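Local atomic coordinates of transcriptional regulator, LysR family (Vibrio cholerae, PDB entry 3SZP), a protein that activates virulence genes as a LysR-type transcription factor, probably binding specific DNA sequences through its winged helix-turn-helix. Residues S99-R104 / D238-E243. Sequence-based numbering, arbitrary orientation.
Sequences SNLTKR and DVMLRE
Leu101 and Met240 meet where two turns, each leading into a helix, come together: 99-101 already has helical backbone angles ahead of helix 102-116, while 238-240 runs as a short 3-10 segment with a 2.8 Å bond from Leu241 N to Asp238 O, Leu241 then being the N-cap of helix 242-246. No hydrogen bond joins the segments, and the contact illustrates how one long, unbranched side chain can span the space between two backbones. Met240 does the spanning. Its CG lies anti to the carbonyl carbon (chi1 -78°) and chi2 is extended, which carries SD out to the other segment. Leu101 crosses this chain at about a right angle, its CD2 methyl lying 4.0 Å from Met240 SD and 4.1 Å from Met240 CG. The same methyl also touches Val239, whose CG1 is 4.1 Å from Leu101 CD2, so a single leucine branch serves two consecutive residues. Val160 of strand 153-166 touches both Leu101 and Val239, and Pro237 adds to the apolar surroundings of Leu101. Met240 CE is modelled too close to the Asn100 carbonyl oxygen, so the methyl and the chi3 bend that places it are doubtful. The amide of Asn100 is engaged with other partners: ND2 donates to Tyr192 O and OD1 accepts from Leu220 N, two bonds that fix its rotation. The contact thus joins the turn after strand 91-98 to the turn after strand 233-237, consistent with the meeting of two lobes in a periplasmic-binding-protein-like domain, probably beside the cleft where relatives bind effectors.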
loop_
_atom_site.group_PDB
_atom_site.type_symbol
_atom_site.label_atom_id
_atom_site.label_comp_id
_atom_site.label_asym_id
_atom_site.label_seq_id
_atom_site.Cartn_x
_atom_site.Cartn_y
_atom_site.Cartn_z
ATOM N N SER A 99 -24.240 -13.586 -13.437
ATOM C CA SER A 99 -23.245 -14.644 -13.357
ATOM C C SER A 99 -23.859 -16.020 -13.214
ATOM O O SER A 99 -23.472 -16.933 -13.917
ATOM C CB SER A 99 -22.293 -14.416 -12.178
ATOM O OG SER A 99 -21.437 -13.335 -12.443
ATOM N N ASN A 100 -24.801 -16.188 -12.301
ATOM C CA ASN A 100 -25.282 -17.537 -12.026
ATOM C C ASN A 100 -26.032 -18.227 -13.164
ATOM O O ASN A 100 -25.713 -19.373 -13.500
ATOM C CB ASN A 100 -26.101 -17.591 -10.739
ATOM C CG ASN A 100 -25.256 -17.319 -9.518
ATOM O OD1 ASN A 100 -24.081 -17.688 -9.475
ATOM N ND2 ASN A 100 -25.833 -16.637 -8.537
ATOM N N LEU A 101 -27.009 -17.558 -13.764
ATOM C CA LEU A 101 -28.007 -18.314 -14.519
ATOM C C LEU A 101 -27.740 -18.369 -16.009
ATOM O O LEU A 101 -28.388 -19.105 -16.756
ATOM C CB LEU A 101 -29.401 -17.736 -14.265
ATOM C CG LEU A 101 -29.846 -17.780 -12.805
ATOM C CD1 LEU A 101 -31.102 -16.948 -12.603
ATOM C CD2 LEU A 101 -30.079 -19.218 -12.392
ATOM N N THR A 102 -26.782 -17.579 -16.442
ATOM C CA THR A 102 -26.624 -17.349 -17.860
ATOM C C THR A 102 -26.270 -18.620 -18.610
ATOM O O THR A 102 -26.852 -18.910 -19.646
ATOM C CB THR A 102 -25.604 -16.237 -18.112
ATOM O OG1 THR A 102 -26.164 -15.026 -17.622
ATOM C CG2 THR A 102 -25.335 -16.066 -19.583
ATOM N N LYS A 103 -25.309 -19.359 -18.083
ATOM C CA LYS A 103 -24.796 -20.541 -18.744
ATOM C C LYS A 103 -25.943 -21.494 -19.086
ATOM O O LYS A 103 -26.138 -21.863 -20.243
ATOM C CB LYS A 103 -23.758 -21.211 -17.844
ATOM C CG LYS A 103 -23.298 -22.597 -18.287
ATOM C CD LYS A 103 -22.189 -22.535 -19.311
ATOM C CE LYS A 103 -21.452 -23.866 -19.365
ATOM N NZ LYS A 103 -22.432 -25.001 -19.447
ATOM N N ARG A 104 -26.729 -21.843 -18.079
ATOM C CA ARG A 104 -27.779 -22.834 -18.235
ATOM C C ARG A 104 -29.042 -22.238 -18.848
ATOM O O ARG A 104 -29.628 -22.818 -19.749
ATOM N N ASP A 238 -34.308 -24.116 -9.177
ATOM C CA ASP A 238 -34.741 -25.369 -9.808
ATOM C C ASP A 238 -33.978 -25.650 -11.102
ATOM O O ASP A 238 -33.482 -26.752 -11.308
ATOM C CB ASP A 238 -36.256 -25.341 -10.115
ATOM N N VAL A 239 -33.892 -24.645 -11.965
ATOM C CA VAL A 239 -33.269 -24.783 -13.280
ATOM C C VAL A 239 -31.816 -25.283 -13.234
ATOM O O VAL A 239 -31.397 -26.057 -14.109
ATOM C CB VAL A 239 -33.344 -23.447 -14.068
ATOM C CG1 VAL A 239 -32.426 -22.405 -13.466
ATOM C CG2 VAL A 239 -33.014 -23.664 -15.541
ATOM N N MET A 240 -31.063 -24.838 -12.224
ATOM C CA MET A 240 -29.665 -25.234 -12.055
ATOM C C MET A 240 -29.566 -26.674 -11.545
ATOM O O MET A 240 -28.467 -27.185 -11.364
ATOM C CB MET A 240 -28.915 -24.281 -11.085
ATOM C CG MET A 240 -28.467 -22.914 -11.668
ATOM S SD MET A 240 -27.626 -21.760 -10.482
ATOM C CE MET A 240 -26.224 -21.218 -11.469
ATOM N N LEU A 241 -30.705 -27.338 -11.343
ATOM C CA LEU A 241 -30.735 -28.592 -10.582
ATOM C C LEU A 241 -31.457 -29.789 -11.193
ATOM O O LEU A 241 -31.377 -30.892 -10.632
ATOM C CB LEU A 241 -31.398 -28.363 -9.221
ATOM C CG LEU A 241 -30.809 -27.458 -8.140
ATOM C CD1 LEU A 241 -31.864 -27.233 -7.063
ATOM C CD2 LEU A 241 -29.565 -28.070 -7.550
ATOM N N ARG A 242 -32.188 -29.615 -12.290
ATOM C CA ARG A 242 -33.033 -30.726 -12.733
ATOM C C ARG A 242 -32.224 -31.979 -13.122
ATOM O O ARG A 242 -32.639 -33.112 -12.839
ATOM C CB ARG A 242 -34.081 -30.304 -13.799
ATOM C CG ARG A 242 -33.549 -29.796 -15.158
ATOM C CD ARG A 242 -34.621 -29.957 -16.277
ATOM N NE ARG A 242 -34.340 -29.124 -17.451
ATOM C CZ ARG A 242 -35.235 -28.801 -18.380
ATOM N NH1 ARG A 242 -36.482 -29.240 -18.285
ATOM N NH2 ARG A 242 -34.888 -28.036 -19.412
ATOM N N GLU A 243 -31.055 -31.769 -13.729
ATOM C CA GLU A 243 -30.148 -32.870 -14.072
ATOM C C GLU A 243 -29.971 -33.768 -12.866
ATOM O O GLU A 243 -30.228 -34.973 -12.924
ATOM C CB GLU A 243 -28.775 -32.344 -14.519
ATOM C CG GLU A 243 -27.826 -33.452 -15.010
ATOM C CD GLU A 243 -26.423 -32.955 -15.373
ATOM O OE1 GLU A 243 -26.223 -31.724 -15.482
ATOM O OE2 GLU A 243 -25.519 -33.806 -15.557
#